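PDB 4BJT: Dna-binding protein RAP1 from Saccharomyces cerevisiae, which binds DNA and, through its C-terminal domain, the telomere protein Rif1, helping to shape telomere function and architecture and probably acting in transcriptional repression and activation. Local coordinates for residues 89-92 and 93-97; 111-114 and 115-118; 160-164 and 165-169; 190-193 and 194-197. All coordinates share one frame; numbering follows the deposited sequence. Where two conformers were deposited one is given.

Contact 1. Residues 89-92 and 93-97; sequences RQFM and DKLHE
Asp93 lays its side chain back over the preceding turn of helix 88-99, where it meets Arg89. Its CG lies anti to its own carbonyl carbon (chi1 -68°), which turns the carboxylate back toward the N-terminal end of the helix. Asp93 CB and the next atom both brush the Arg89 carbonyl oxygen, Asp93 CG coming within 3.2 Å of Arg89 O. That oxygen is already engaged by the backbone, accepting from Asp93 N at 2.9 Å in a regular i to i+4 bond. At the tip both carboxylate oxygens stay near Arg89 O, acceptor beside acceptor and so without a bond; Asp93 OD2 in addition rests 3.6 Å from Arg89 CG, against the aliphatic stem of the arginine.

The charged ends do not pair directly. Arg89 NH1 and Asp93 OD2 stand 5.1 Å apart, with their planar groups turned 63° against each other, and water 1 fills the step between them. The water accepts from Arg89 NH1 at 2.8 Å, lying in plane at the guanidinium edge, and donates to Asp93 OD2 at 2.7 Å. Through NH2 the arginine also forms a salt bridge with Asp64.

The buried side of the same turns is apolar. Met92 and Leu95 run side by side, with Met92 CE 4.1 Å from Leu95 CD2. Met92 packs on Leu145 and Leu95 on Phe144, both of helix 140-150, while Phe91 meets Phe82 and Phe144 edge-to-face. With a charged, solvated side and an apolar side packed on its neighbours, this is an amphipathic helix of an all-helical domain.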
loop_
_atom_site.group_PDB
_atom_site.type_symbol
_atom_site.label_atom_id
_atom_site.label_comp_id
_atom_site.label_asym_id
_atom_site.label_seq_id
_atom_site.Cartn_x
_atom_site.Cartn_y
_atom_site.Cartn_z
ATOM N N ARG C 89 -0.692 -12.537 11.487
ATOM C CA ARG C 89 0.764 -12.606 11.494
ATOM C C ARG C 89 1.272 -13.527 10.370
ATOM O O ARG C 89 2.254 -13.197 9.713
ATOM C CB ARG C 89 1.272 -13.063 12.869
ATOM C CG ARG C 89 2.781 -13.093 12.976
ATOM C CD ARG C 89 3.210 -13.535 14.344
ATOM N NE ARG C 89 2.946 -12.529 15.378
ATOM C CZ ARG C 89 3.754 -11.508 15.690
ATOM N NH1 ARG C 89 4.882 -11.316 15.027
ATOM N NH2 ARG C 89 3.423 -10.665 16.656
ATOM N N GLN C 90 0.622 -14.665 10.155
ATOM C CA GLN C 90 1.071 -15.598 9.127
ATOM C C GLN C 90 0.979 -14.954 7.745
ATOM O O GLN C 90 1.907 -15.070 6.933
ATOM C CB GLN C 90 0.315 -16.912 9.186
ATOM C CG GLN C 90 0.986 -17.972 8.317
ATOM C CD GLN C 90 0.311 -19.309 8.462
ATOM O OE1 GLN C 90 -0.900 -19.395 8.366
ATOM N NE2 GLN C 90 1.059 -20.357 8.821
ATOM N N PHE C 91 -0.132 -14.253 7.474
ATOM C CA PHE C 91 -0.293 -13.526 6.215
ATOM C C PHE C 91 0.796 -12.472 6.064
ATOM O O PHE C 91 1.445 -12.389 5.022
ATOM C CB PHE C 91 -1.682 -12.875 6.136
ATOM C CG PHE C 91 -1.819 -11.817 5.062
ATOM C CD1 PHE C 91 -1.960 -12.170 3.723
ATOM C CD2 PHE C 91 -1.796 -10.480 5.386
ATOM C CE1 PHE C 91 -2.063 -11.193 2.733
ATOM C CE2 PHE C 91 -1.872 -9.506 4.395
ATOM C CZ PHE C 91 -2.056 -9.870 3.077
ATOM N N MET C 92 1.029 -11.677 7.105
ATOM C CA MET C 92 1.996 -10.582 7.037
ATOM C C MET C 92 3.397 -11.128 6.818
ATOM O O MET C 92 4.172 -10.530 6.080
ATOM C CB MET C 92 1.975 -9.722 8.316
ATOM C CG MET C 92 0.672 -8.996 8.543
ATOM S SD MET C 92 0.197 -7.845 7.206
ATOM C CE MET C 92 1.574 -6.836 7.121
ATOM N N ASP C 93 3.734 -12.237 7.436
ATOM C CA ASP C 93 5.051 -12.809 7.268
ATOM C C ASP C 93 5.237 -13.358 5.837
ATOM O O ASP C 93 6.320 -13.185 5.275
ATOM C CB ASP C 93 5.342 -13.845 8.360
ATOM C CG ASP C 93 5.473 -13.228 9.761
ATOM O OD1 ASP C 93 5.456 -11.990 9.879
ATOM O OD2 ASP C 93 5.452 -13.981 10.744
ATOM N N LYS C 94 4.178 -13.923 5.204
ATOM C CA LYS C 94 4.276 -14.353 3.800
ATOM C C LYS C 94 4.414 -13.133 2.888
ATOM O O LYS C 94 5.196 -13.160 1.942
ATOM C CB LYS C 94 3.078 -15.215 3.376
ATOM C CG LYS C 94 3.271 -15.905 2.045
ATOM C CD LYS C 94 4.347 -16.992 2.119
ATOM C CE LYS C 94 4.596 -17.655 0.798
ATOM N NZ LYS C 94 5.400 -18.911 0.948
ATOM N N LEU C 95 3.664 -12.072 3.183
ATOM C CA LEU C 95 3.720 -10.825 2.418
ATOM C C LEU C 95 5.155 -10.297 2.454
ATOM O O LEU C 95 5.698 -9.948 1.409
ATOM C CB LEU C 95 2.724 -9.817 2.982
ATOM C CG LEU C 95 2.747 -8.432 2.325
ATOM C CD1 LEU C 95 2.295 -8.515 0.861
ATOM C CD2 LEU C 95 1.860 -7.484 3.066
ATOM N N HIS C 96 5.786 -10.281 3.655
ATOM C CA HIS C 96 7.189 -9.847 3.806
ATOM C C HIS C 96 8.112 -10.654 2.893
ATOM O O HIS C 96 8.963 -10.076 2.222
ATOM C CB HIS C 96 7.655 -9.993 5.267
ATOM C CG HIS C 96 9.083 -9.592 5.494
ATOM N ND1 HIS C 96 10.105 -10.534 5.543
ATOM C CD2 HIS C 96 9.622 -8.360 5.629
ATOM C CE1 HIS C 96 11.220 -9.845 5.744
ATOM N NE2 HIS C 96 10.977 -8.535 5.797
ATOM N N GLU C 97 7.948 -11.975 2.869
ATOM C CA GLU C 97 8.757 -12.867 2.026
ATOM C C GLU C 97 8.597 -12.522 0.522
ATOM O O GLU C 97 9.606 -12.395 -0.190
ATOM C CB GLU C 97 8.388 -14.333 2.322
ATOM C CG GLU C 97 9.251 -15.387 1.659
ATOM C CD GLU C 97 8.797 -16.815 1.921
ATOM O OE1 GLU C 97 8.016 -17.039 2.875
ATOM O OE2 GLU C 97 9.244 -17.719 1.178
HETATM O O HOH W 1 6.242 -12.518 12.904
#

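Contact 2. Residues 111-114 and 115-118; sequences LVQD and LCDE
Leu111 and Leu115 form the tight part of this turn of helix 108-119. Leu115 CD1 sits 3.8 Å from Leu111 CG, and Leu115 CG presses on the backbone of the earlier turn, 3.3 Å from Leu111 O. Both leucines are buried: Leu115 reaches Leu95 and Val98 of helix 88-99, while Leu111 and its neighbour Val112 pack on apolar side chains of the bound peptide.

The polar side is looser and joined by hydrogen bonds. A bend at chi2 (65°) curls the Gln113 amide along the helix toward Asp117. Gln113 NE2 donates to Asp117 OD1 at 3.1 Å with an N-H...O angle of 143°; the oxygen lies in the plane of the amide, yet is itself met from 36° above the carboxylate plane. A second, weak bond runs from Gln113 NE2 to Asp117 OD2 at 3.4 Å, and Gln113 OE1 accepts from Lys123. With a leucine here, Asp117 would probably be left without its side-chain donor in this turn, and Lys123 without the amide oxygen it holds.

Two like charges also lie on this side, Asp114 OD1 and Glu118 OE2, 4.4 Å apart. Water 2 donates to Glu118 OE2 at 3.1 Å and, weakly, to Asp114 OD1, which probably eases their repulsion; Asp114 OD2 is held by Tyr103 and Lys110. The whole is an amphipathic helix with i to i+4 side-chain pairs, its apolar face contributing to the peptide-binding surface.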
loop_
_atom_site.group_PDB
_atom_site.type_symbol
_atom_site.label_atom_id
_atom_site.label_comp_id
_atom_site.label_asym_id
_atom_site.label_seq_id
_atom_site.Cartn_x
_atom_site.Cartn_y
_atom_site.Cartn_z
ATOM N N LEU C 111 5.467 -9.156 -9.730
ATOM C CA LEU C 111 5.121 -8.949 -8.324
ATOM C C LEU C 111 3.633 -9.271 -8.091
ATOM O O LEU C 111 3.275 -9.977 -7.143
ATOM C CB LEU C 111 5.441 -7.496 -7.918
ATOM C CG LEU C 111 4.912 -7.057 -6.554
ATOM C CD1 LEU C 111 5.518 -7.874 -5.443
ATOM C CD2 LEU C 111 5.201 -5.627 -6.325
ATOM N N VAL C 112 2.770 -8.684 -8.929
ATOM C CA VAL C 112 1.328 -8.879 -8.853
ATOM C C VAL C 112 0.990 -10.369 -8.969
ATOM O O VAL C 112 0.132 -10.869 -8.224
ATOM C CB VAL C 112 0.618 -7.983 -9.896
ATOM C CG1 VAL C 112 -0.812 -8.400 -10.151
ATOM C CG2 VAL C 112 0.684 -6.511 -9.462
ATOM N N GLN C 113 1.685 -11.101 -9.866
ATOM C CA GLN C 113 1.448 -12.539 -9.973
ATOM C C GLN C 113 1.856 -13.286 -8.704
ATOM O O GLN C 113 1.131 -14.153 -8.231
ATOM C CB GLN C 113 2.188 -13.125 -11.193
ATOM C CG GLN C 113 1.842 -14.587 -11.477
ATOM C CD GLN C 113 0.394 -14.735 -11.872
ATOM O OE1 GLN C 113 -0.067 -14.101 -12.817
ATOM N NE2 GLN C 113 -0.380 -15.504 -11.121
ATOM N N ASP C 114 2.990 -12.920 -8.112
ATOM C CA ASP C 114 3.458 -13.574 -6.893
ATOM C C ASP C 114 2.543 -13.250 -5.693
ATOM O O ASP C 114 2.257 -14.131 -4.871
ATOM C CB ASP C 114 4.902 -13.169 -6.601
ATOM C CG ASP C 114 5.899 -13.580 -7.682
ATOM O OD1 ASP C 114 5.566 -14.472 -8.498
ATOM O OD2 ASP C 114 6.985 -12.969 -7.747
ATOM N N LEU C 115 2.005 -12.024 -5.642
ATOM C CA LEU C 115 1.074 -11.650 -4.557
ATOM C C LEU C 115 -0.243 -12.423 -4.665
ATOM O O LEU C 115 -0.924 -12.670 -3.659
ATOM C CB LEU C 115 0.796 -10.149 -4.589
ATOM C CG LEU C 115 1.974 -9.270 -4.150
ATOM C CD1 LEU C 115 1.732 -7.820 -4.537
ATOM C CD2 LEU C 115 2.235 -9.392 -2.632
ATOM N N CYS C 116 -0.617 -12.793 -5.879
ATOM C CA CYS C 116 -1.791 -13.616 -6.133
ATOM C C CYS C 116 -1.507 -15.080 -5.707
ATOM O O CYS C 116 -2.229 -15.648 -4.879
ATOM C CB CYS C 116 -2.136 -13.501 -7.615
ATOM S SG CYS C 116 -3.362 -14.682 -8.192
ATOM N N ASP C 117 -0.409 -15.646 -6.208
ATOM C CA ASP C 117 -0.067 -17.053 -5.972
ATOM C C ASP C 117 0.340 -17.403 -4.573
ATOM O O ASP C 117 0.054 -18.517 -4.130
ATOM C CB ASP C 117 1.080 -17.489 -6.918
ATOM C CG ASP C 117 0.732 -17.449 -8.393
ATOM O OD1 ASP C 117 -0.476 -17.412 -8.723
ATOM O OD2 ASP C 117 1.667 -17.437 -9.220
ATOM N N GLU C 118 1.043 -16.490 -3.872
ATOM C CA GLU C 118 1.580 -16.781 -2.544
ATOM C C GLU C 118 0.774 -16.237 -1.389
ATOM O O GLU C 118 0.788 -16.843 -0.317
ATOM C CB GLU C 118 3.021 -16.281 -2.450
ATOM C CG GLU C 118 3.924 -17.000 -3.446
ATOM C CD GLU C 118 5.360 -16.535 -3.407
ATOM O OE1 GLU C 118 6.032 -16.750 -2.372
ATOM O OE2 GLU C 118 5.800 -15.909 -4.398
HETATM O O HOH W 2 4.910 -17.437 -6.994
#

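Contact 3. Residues 160-164 and 165-169; sequences GIWTH and DDDES
Thr163 and Asp166 exchange two hydrogen bonds at the start of helix 164-171. Thr163 OG1 stands between its own backbone N and carbonyl carbon (chi1 63°), from where it accepts from Asp166 N at 3.1 Å. In return, Thr163 N donates to Asp166 OD2 at 3.2 Å in a nearly straight bond (174°), arriving from 47° above the carboxylate plane. The same OD2 is shared with Lys184, in a salt bridge, and with His185. Were Asp166 replaced by an alanine, Thr163 N would probably lose its capping acceptor and Lys184 this carboxylate partner.

Water-mediated bonding comes next: water 3 donates to Trp162 O at 2.9 Å and to Asp167 OD2 at 3.0 Å, tying the loop to the first helical turn. Asp167 OD1 forms a salt bridge with Arg193, whose guanidinium also makes a cation-pi contact with the indole.

Contacts with rings complete the set. Trp162 CE3 lies 3.4 Å from Asp167 OD1 and 3.6 Å from Asp166 CB, both obliquely placed, while the indole also stacks with His185. Further out, Glu168 CG sits over one face of the His164 imidazole, 4.0 Å from its centroid, a CH-pi contact on the exposed side.

The reciprocal bonds between N-cap Thr163 and Asp166 define a capping box, which fixes where the loop gives way to the helix.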
loop_
_atom_site.group_PDB
_atom_site.type_symbol
_atom_site.label_atom_id
_atom_site.label_comp_id
_atom_site.label_asym_id
_atom_site.label_seq_id
_atom_site.Cartn_x
_atom_site.Cartn_y
_atom_site.Cartn_z
ATOM N N GLY C 160 2.326 7.728 3.153
ATOM C CA GLY C 160 2.704 6.850 2.053
ATOM C C GLY C 160 1.552 6.257 1.272
ATOM O O GLY C 160 1.772 5.682 0.208
ATOM N N ILE C 161 0.317 6.367 1.782
ATOM C CA ILE C 161 -0.852 5.811 1.108
ATOM C C ILE C 161 -1.659 6.955 0.569
ATOM O O ILE C 161 -2.305 7.679 1.321
ATOM C CB ILE C 161 -1.672 4.927 2.102
ATOM C CG1 ILE C 161 -0.764 3.844 2.711
ATOM C CG2 ILE C 161 -2.920 4.351 1.407
ATOM C CD1 ILE C 161 -1.447 2.851 3.595
ATOM N N TRP C 162 -1.571 7.167 -0.753
ATOM C CA TRP C 162 -2.247 8.276 -1.393
ATOM C C TRP C 162 -3.711 7.969 -1.652
ATOM O O TRP C 162 -4.029 7.070 -2.421
ATOM C CB TRP C 162 -1.550 8.631 -2.716
ATOM C CG TRP C 162 -0.219 9.265 -2.511
ATOM C CD1 TRP C 162 0.975 8.643 -2.317
ATOM C CD2 TRP C 162 0.054 10.669 -2.504
ATOM N NE1 TRP C 162 1.971 9.575 -2.149
ATOM C CE2 TRP C 162 1.431 10.831 -2.255
ATOM C CE3 TRP C 162 -0.734 11.803 -2.703
ATOM C CZ2 TRP C 162 2.036 12.089 -2.184
ATOM C CZ3 TRP C 162 -0.130 13.038 -2.671
ATOM C CH2 TRP C 162 1.229 13.176 -2.355
ATOM N N THR C 163 -4.594 8.763 -1.085
ATOM C CA THR C 163 -6.022 8.627 -1.334
ATOM C C THR C 163 -6.455 9.531 -2.498
ATOM O O THR C 163 -5.724 10.425 -2.938
ATOM C CB THR C 163 -6.796 9.006 -0.087
ATOM O OG1 THR C 163 -6.530 10.380 0.183
ATOM C CG2 THR C 163 -6.421 8.148 1.108
ATOM N N HIS C 164 -7.705 9.347 -2.935
ATOM C CA HIS C 164 -8.276 10.209 -3.971
ATOM C C HIS C 164 -8.244 11.666 -3.525
ATOM O O HIS C 164 -7.832 12.538 -4.290
ATOM C CB HIS C 164 -9.712 9.770 -4.283
ATOM C CG HIS C 164 -10.413 10.694 -5.233
ATOM N ND1 HIS C 164 -10.189 10.630 -6.599
ATOM C CD2 HIS C 164 -11.268 11.711 -4.975
ATOM C CE1 HIS C 164 -10.929 11.597 -7.132
ATOM N NE2 HIS C 164 -11.602 12.267 -6.194
ATOM N N ASP C 165 -8.626 11.934 -2.262
ATOM C CA ASP C 165 -8.598 13.289 -1.716
ATOM C C ASP C 165 -7.194 13.885 -1.722
ATOM O O ASP C 165 -7.030 15.066 -1.981
ATOM C CB ASP C 165 -9.173 13.308 -0.288
ATOM C CG ASP C 165 -10.683 13.127 -0.221
ATOM O OD1 ASP C 165 -11.344 13.191 -1.295
ATOM O OD2 ASP C 165 -11.212 12.966 0.907
ATOM N N ASP C 166 -6.182 13.067 -1.412
ATOM C CA ASP C 166 -4.800 13.532 -1.423
ATOM C C ASP C 166 -4.395 13.945 -2.835
ATOM O O ASP C 166 -3.741 14.967 -3.002
ATOM C CB ASP C 166 -3.827 12.440 -0.945
ATOM C CG ASP C 166 -3.910 12.069 0.509
ATOM O OD1 ASP C 166 -4.451 12.862 1.291
ATOM O OD2 ASP C 166 -3.368 10.983 0.887
ATOM N N ASP C 167 -4.749 13.131 -3.839
ATOM C CA ASP C 167 -4.405 13.454 -5.230
ATOM C C ASP C 167 -5.113 14.730 -5.701
ATOM O O ASP C 167 -4.508 15.527 -6.403
ATOM C CB ASP C 167 -4.685 12.274 -6.155
ATOM C CG ASP C 167 -3.695 11.132 -6.013
ATOM O OD1 ASP C 167 -2.549 11.387 -5.579
ATOM O OD2 ASP C 167 -4.051 9.971 -6.393
ATOM N N GLU C 168 -6.334 14.968 -5.235
ATOM C CA GLU C 168 -7.048 16.203 -5.550
ATOM C C GLU C 168 -6.372 17.405 -4.870
ATOM O O GLU C 168 -6.200 18.455 -5.508
ATOM C CB GLU C 168 -8.529 16.076 -5.157
ATOM C CG GLU C 168 -9.288 15.094 -6.032
ATOM C CD GLU C 168 -9.391 15.451 -7.508
ATOM O OE1 GLU C 168 -9.349 16.656 -7.844
ATOM O OE2 GLU C 168 -9.509 14.516 -8.332
ATOM N N SER C 169 -5.909 17.244 -3.617
ATOM C CA SER C 169 -5.172 18.313 -2.938
ATOM C C SER C 169 -3.887 18.646 -3.680
ATOM O O SER C 169 -3.534 19.834 -3.808
ATOM C CB SER C 169 -4.828 17.914 -1.500
ATOM O OG SER C 169 -5.992 17.874 -0.695
HETATM O O HOH W 3 -5.188 7.590 -5.015
#

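Contact 4. Residues 190-193 and 194-197; sequences MEMR and KRFF
Met192 holds CG anti to its backbone N (chi1 -176°), and Phe196, one turn on, has an unusual first torsion of -94°; together these settings lay the two side chains alongside each other, pointing the same way. The result is an i to i+4 Met-aromatic contact on helix 187-198. Met192 SD lies 5.3 Å from the centroid of the Phe196 ring, obliquely placed, and Met192 CG approaches Phe196 CE1 to 3.9 Å. Both residues also pack on the bound peptide, Met192 on an aromatic side chain and Phe196 on an apolar one, so the pair contributes to the binding surface.

Arg195 bends at chi3 and folds its guanidinium back over the preceding turn. One face covers Met192 CA and Glu191 O, with Arg195 NH2 3.6 Å from Met192 CA: packing on the backbone rather than an ion pair.

Toward helix 164-171, the stem of Arg193 meets a ring, with Arg193 CG 4.1 Å from Phe197 CE2 and the guanidinium and ring planes 87° apart. The buried arginine spends its NH1 on Thr131 O and Ser134 OG, while its NE pairs with Asp167. Next to it, Met190 and Lys194 run side by side; near the backbone Lys194 CG rests 3.3 Å from Met190 O, and at the tips Met190 CE is 3.9 Å from Lys194 NZ.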
loop_
_atom_site.group_PDB
_atom_site.type_symbol
_atom_site.label_atom_id
_atom_site.label_comp_id
_atom_site.label_asym_id
_atom_site.label_seq_id
_atom_site.Cartn_x
_atom_site.Cartn_y
_atom_site.Cartn_z
ATOM N N MET C 190 5.712 13.776 -2.084
ATOM C CA MET C 190 4.923 14.734 -2.855
ATOM C C MET C 190 5.566 15.006 -4.215
ATOM O O MET C 190 4.866 14.966 -5.236
ATOM C CB MET C 190 4.644 16.017 -2.103
ATOM C CG MET C 190 3.771 16.927 -2.923
ATOM S SD MET C 190 3.307 18.445 -2.148
ATOM C CE MET C 190 4.892 19.346 -2.222
ATOM N N GLU C 191 6.889 15.160 -4.245
ATOM C CA GLU C 191 7.593 15.380 -5.507
ATOM C C GLU C 191 7.480 14.137 -6.400
ATOM O O GLU C 191 7.259 14.279 -7.616
ATOM C CB GLU C 191 9.047 15.765 -5.272
ATOM C CG GLU C 191 9.191 17.144 -4.659
ATOM C CD GLU C 191 8.632 18.319 -5.444
ATOM O OE1 GLU C 191 8.482 18.204 -6.683
ATOM O OE2 GLU C 191 8.350 19.365 -4.813
ATOM N N MET C 192 7.595 12.923 -5.820
ATOM C CA MET C 192 7.450 11.717 -6.633
ATOM C C MET C 192 6.040 11.648 -7.241
ATOM O O MET C 192 5.881 11.319 -8.428
ATOM C CB MET C 192 7.729 10.444 -5.837
ATOM C CG MET C 192 7.674 9.212 -6.732
ATOM S SD MET C 192 8.030 7.669 -5.894
ATOM C CE MET C 192 9.763 7.648 -6.027
ATOM N N ARG C 193 5.021 11.953 -6.434
ATOM C CA ARG C 193 3.628 11.896 -6.886
ATOM C C ARG C 193 3.375 12.884 -8.043
ATOM O O ARG C 193 2.717 12.553 -9.050
ATOM C CB ARG C 193 2.673 12.174 -5.704
ATOM C CG ARG C 193 1.244 11.709 -5.965
ATOM C CD ARG C 193 1.115 10.204 -5.817
ATOM N NE ARG C 193 -0.252 9.720 -5.982
ATOM C CZ ARG C 193 -0.572 8.444 -6.197
ATOM N NH1 ARG C 193 0.371 7.505 -6.211
ATOM N NH2 ARG C 193 -1.845 8.092 -6.392
ATOM N N LYS C 194 3.939 14.066 -7.930
ATOM C CA LYS C 194 3.866 15.067 -9.003
ATOM C C LYS C 194 4.508 14.562 -10.281
ATOM O O LYS C 194 3.933 14.756 -11.369
ATOM C CB LYS C 194 4.551 16.371 -8.579
ATOM C CG LYS C 194 3.785 17.135 -7.538
ATOM C CD LYS C 194 4.417 18.525 -7.319
ATOM C CE LYS C 194 3.624 19.345 -6.345
ATOM N NZ LYS C 194 4.359 20.567 -5.911
ATOM N N ARG C 195 5.677 13.909 -10.173
ATOM C CA ARG C 195 6.368 13.339 -11.346
ATOM C C ARG C 195 5.483 12.283 -12.019
ATOM O O ARG C 195 5.423 12.242 -13.260
ATOM C CB ARG C 195 7.724 12.694 -10.974
ATOM C CG ARG C 195 8.831 13.708 -10.672
ATOM C CD ARG C 195 10.221 13.081 -10.705
ATOM N NE ARG C 195 10.461 12.135 -9.616
ATOM C CZ ARG C 195 10.782 12.453 -8.360
ATOM N NH1 ARG C 195 10.886 13.728 -7.991
ATOM N NH2 ARG C 195 10.976 11.499 -7.459
ATOM N N PHE C 196 4.783 11.450 -11.209
ATOM C CA PHE C 196 3.855 10.416 -11.721
ATOM C C PHE C 196 2.762 11.065 -12.544
ATOM O O PHE C 196 2.446 10.573 -13.628
ATOM C CB PHE C 196 3.171 9.633 -10.579
ATOM C CG PHE C 196 3.783 8.330 -10.124
ATOM C CD1 PHE C 196 5.106 8.271 -9.718
ATOM C CD2 PHE C 196 3.007 7.183 -10.003
ATOM C CE1 PHE C 196 5.669 7.074 -9.281
ATOM C CE2 PHE C 196 3.573 5.985 -9.571
ATOM C CZ PHE C 196 4.911 5.932 -9.253
ATOM N N PHE C 197 2.151 12.134 -12.012
ATOM C CA PHE C 197 1.120 12.896 -12.749
ATOM C C PHE C 197 1.668 13.542 -14.020
ATOM O O PHE C 197 1.022 13.460 -15.082
ATOM C CB PHE C 197 0.427 13.953 -11.846
ATOM C CG PHE C 197 -0.672 13.347 -11.007
ATOM C CD1 PHE C 197 -1.814 12.816 -11.604
ATOM C CD2 PHE C 197 -0.536 13.229 -9.636
ATOM C CE1 PHE C 197 -2.799 12.204 -10.840
ATOM C CE2 PHE C 197 -1.533 12.644 -8.870
ATOM C CZ PHE C 197 -2.632 12.085 -9.475
#

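How the contacts relate
From the N terminus the four contacts follow in series; contacts 1, 2 and 4 each lie within one helix, whereas contact 3 closes the junction of a loop with helix 164-171; none nests in or crosses another. Contacts 1 and 2 sit on consecutive helices, 88-99 and 108-119, with centres 13 Å apart, and join where Leu95 CD1 meets Leu115 CD2 at 3.6 Å. Contacts 3 and 4, centred 11 Å apart, tie helix 164-171 to helix 187-198 through the salt bridge from Arg193 NE to Asp167 OD1, at 2.9 Å. The two pairs do not touch: contacts 1 and 3 lie on opposite sides of the chain's centre, their nearest atoms about 11 Å apart. Contacts 2 and 4 both reach the bound peptide.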